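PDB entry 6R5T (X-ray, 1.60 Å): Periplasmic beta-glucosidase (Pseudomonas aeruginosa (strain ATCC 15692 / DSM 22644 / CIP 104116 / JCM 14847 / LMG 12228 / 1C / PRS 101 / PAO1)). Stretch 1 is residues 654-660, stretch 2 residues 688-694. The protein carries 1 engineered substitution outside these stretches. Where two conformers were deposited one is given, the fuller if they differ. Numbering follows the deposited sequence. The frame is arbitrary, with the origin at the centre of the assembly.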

# COMPACT_ATOMS: atom_id res chain seq x y z
N VAL A 654 -24.97 8.47 16.57
CA VAL A 654 -25.15 8.49 15.10
C VAL A 654 -25.59 7.09 14.68
O VAL A 654 -24.79 6.11 14.84
CB VAL A 654 -23.87 8.89 14.37
CG1 VAL A 654 -24.14 8.96 12.86
CG2 VAL A 654 -23.30 10.21 14.92
N VAL A 655 -26.80 6.99 14.15
CA VAL A 655 -27.32 5.73 13.59
C VAL A 655 -26.83 5.61 12.16
O VAL A 655 -27.03 6.57 11.37
CB VAL A 655 -28.84 5.65 13.67
CG1 VAL A 655 -29.31 4.31 13.15
CG2 VAL A 655 -29.30 5.85 15.11
N GLN A 656 -26.14 4.52 11.86
CA GLN A 656 -25.48 4.35 10.56
C GLN A 656 -26.18 3.23 9.77
O GLN A 656 -26.47 2.20 10.37
CB GLN A 656 -24.01 4.00 10.78
CG GLN A 656 -23.31 5.12 11.55
CD GLN A 656 -22.17 4.64 12.41
OE1 GLN A 656 -21.33 3.84 11.96
NE2 GLN A 656 -22.06 5.20 13.62
N LEU A 657 -26.37 3.46 8.49
CA LEU A 657 -26.94 2.48 7.58
C LEU A 657 -25.88 2.09 6.57
O LEU A 657 -25.35 2.97 5.86
CB LEU A 657 -28.20 3.02 6.91
CG LEU A 657 -28.91 1.95 6.08
CD1 LEU A 657 -30.40 2.14 6.11
CD2 LEU A 657 -28.40 1.94 4.65
N TYR A 658 -25.67 0.79 6.42
CA TYR A 658 -24.71 0.24 5.45
C TYR A 658 -25.47 -0.70 4.52
O TYR A 658 -26.43 -1.36 4.94
CB TYR A 658 -23.56 -0.51 6.14
CG TYR A 658 -22.80 0.36 7.11
CD1 TYR A 658 -23.19 0.49 8.42
CD2 TYR A 658 -21.66 1.04 6.70
CE1 TYR A 658 -22.47 1.28 9.32
CE2 TYR A 658 -20.95 1.84 7.58
CZ TYR A 658 -21.33 1.94 8.89
OH TYR A 658 -20.58 2.80 9.67
N LEU A 659 -24.97 -0.80 3.30
CA LEU A 659 -25.50 -1.79 2.33
C LEU A 659 -24.41 -2.77 1.93
O LEU A 659 -23.26 -2.34 1.74
CB LEU A 659 -25.99 -1.06 1.07
CG LEU A 659 -27.35 -0.39 1.20
CD1 LEU A 659 -27.79 0.16 -0.14
CD2 LEU A 659 -28.39 -1.34 1.72
N GLN A 660 -24.81 -4.01 1.72
CA GLN A 660 -23.93 -4.96 1.03
C GLN A 660 -24.69 -5.51 -0.18
O GLN A 660 -25.90 -5.80 -0.05
CB GLN A 660 -23.49 -6.11 1.93
CG GLN A 660 -22.52 -7.08 1.24
CD GLN A 660 -22.20 -8.28 2.09
OE1 GLN A 660 -22.84 -8.52 3.11
NE2 GLN A 660 -21.18 -9.05 1.69
N GLU A 688 -38.02 7.37 16.15
CA GLU A 688 -38.15 6.48 14.98
C GLU A 688 -37.30 7.10 13.88
O GLU A 688 -37.45 8.28 13.54
CB GLU A 688 -39.59 6.29 14.48
CG GLU A 688 -39.59 5.17 13.41
CD GLU A 688 -40.85 4.49 12.90
OE1 GLU A 688 -41.58 5.11 12.11
OE2 GLU A 688 -41.03 3.28 13.18
N ILE A 689 -36.37 6.32 13.37
CA ILE A 689 -35.49 6.75 12.28
C ILE A 689 -35.97 6.00 11.05
O ILE A 689 -36.20 4.75 11.13
CB ILE A 689 -34.03 6.48 12.64
CG1 ILE A 689 -33.68 7.29 13.89
CG2 ILE A 689 -33.12 6.82 11.49
CD1 ILE A 689 -32.51 6.81 14.61
N VAL A 690 -36.20 6.75 9.99
CA VAL A 690 -36.61 6.20 8.69
C VAL A 690 -35.54 6.55 7.68
O VAL A 690 -35.28 7.74 7.46
CB VAL A 690 -37.97 6.77 8.28
CG1 VAL A 690 -38.44 6.12 7.00
CG2 VAL A 690 -38.98 6.63 9.40
N PHE A 691 -34.85 5.54 7.17
CA PHE A 691 -33.92 5.71 6.05
C PHE A 691 -34.68 5.37 4.79
O PHE A 691 -35.35 4.34 4.75
CB PHE A 691 -32.72 4.78 6.23
CG PHE A 691 -31.88 5.10 7.42
CD1 PHE A 691 -31.01 6.18 7.37
CD2 PHE A 691 -31.88 4.33 8.56
CE1 PHE A 691 -30.18 6.47 8.44
CE2 PHE A 691 -31.04 4.61 9.62
CZ PHE A 691 -30.20 5.68 9.56
N ARG A 692 -34.39 6.13 3.74
CA ARG A 692 -34.88 5.84 2.39
C ARG A 692 -33.73 5.28 1.55
O ARG A 692 -32.58 5.80 1.65
CB ARG A 692 -35.42 7.13 1.76
CG ARG A 692 -36.76 7.56 2.31
CD ARG A 692 -37.37 8.75 1.56
NE ARG A 692 -37.11 8.71 0.12
CZ ARG A 692 -37.83 9.33 -0.81
NH1 ARG A 692 -38.88 10.04 -0.46
NH2 ARG A 692 -37.50 9.24 -2.09
N LEU A 693 -34.02 4.21 0.83
CA LEU A 693 -33.07 3.60 -0.13
C LEU A 693 -33.76 3.45 -1.48
O LEU A 693 -34.92 2.99 -1.52
CB LEU A 693 -32.67 2.22 0.39
CG LEU A 693 -31.79 2.22 1.64
CD1 LEU A 693 -31.69 0.81 2.22
CD2 LEU A 693 -30.42 2.79 1.28
N GLY A 694 -33.07 3.84 -2.53
CA GLY A 694 -33.52 3.57 -3.90
C GLY A 694 -32.41 2.95 -4.72
O GLY A 694 -31.30 2.65 -4.19

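Both stretches are β-strands of one chain, and their N-to-C directions differ by 28°, so they run roughly parallel. Their axes approach no closer than 9.5 Å, and the paired CA atoms lie 8.3 Å apart for Val655 and Ile689, 7.8 Å for Leu657 and Phe691, and 9.6 Å for Leu659 and Leu693. Neighbouring strands of one sheet would sit near 5 Å; at this spacing the backbones cannot bond to each other, and no hydrogen bond crosses between the stretches. The contact is face-to-face packing through side chains, burying 344 Å² in total.

The two-residue repeat of a β-strand selects the participants. Val655, Leu657 and Leu659 point their CA-to-CB bonds toward the other strand, as do Ile689, Phe691 and Leu693, and all six are buried.

Apolar contacts run along the whole register. Val655 CG2 meets Ile689 CD1 at 3.4 Å, a tight van der Waals approach, while Val655 CG1 lies 3.9 Å from Phe691 CE2. Further along, Leu657 reaches two partners: its CD1 is 3.5 Å from Phe691 CB, and its CD2 is 4.0 Å from Leu693 CD2. Leu693 CD1 in turn lies 4.0 Å from Leu659 CD2.

The aromatic ring adds a directional element. Leu657 CB sits 4.0 Å from the centroid of the Phe691 ring and only 1° off its normal, the geometry of a CH-π contact over the face. At the ring edge, Val655 O lies 3.8 Å from Phe691 CZ, placing a carbonyl oxygen near the electropositive rim.

The side-chain hydrogen bonds within a stretch both lie in the first strand, where the CA-to-CB bond of Gln656 points away from the second. Gln656 NE2 donates to Val654 O (3.1 Å, N-H...O angle 147°), and Tyr658 OH donates to Gln656 OE1 at 2.6 Å, linking alternate residues.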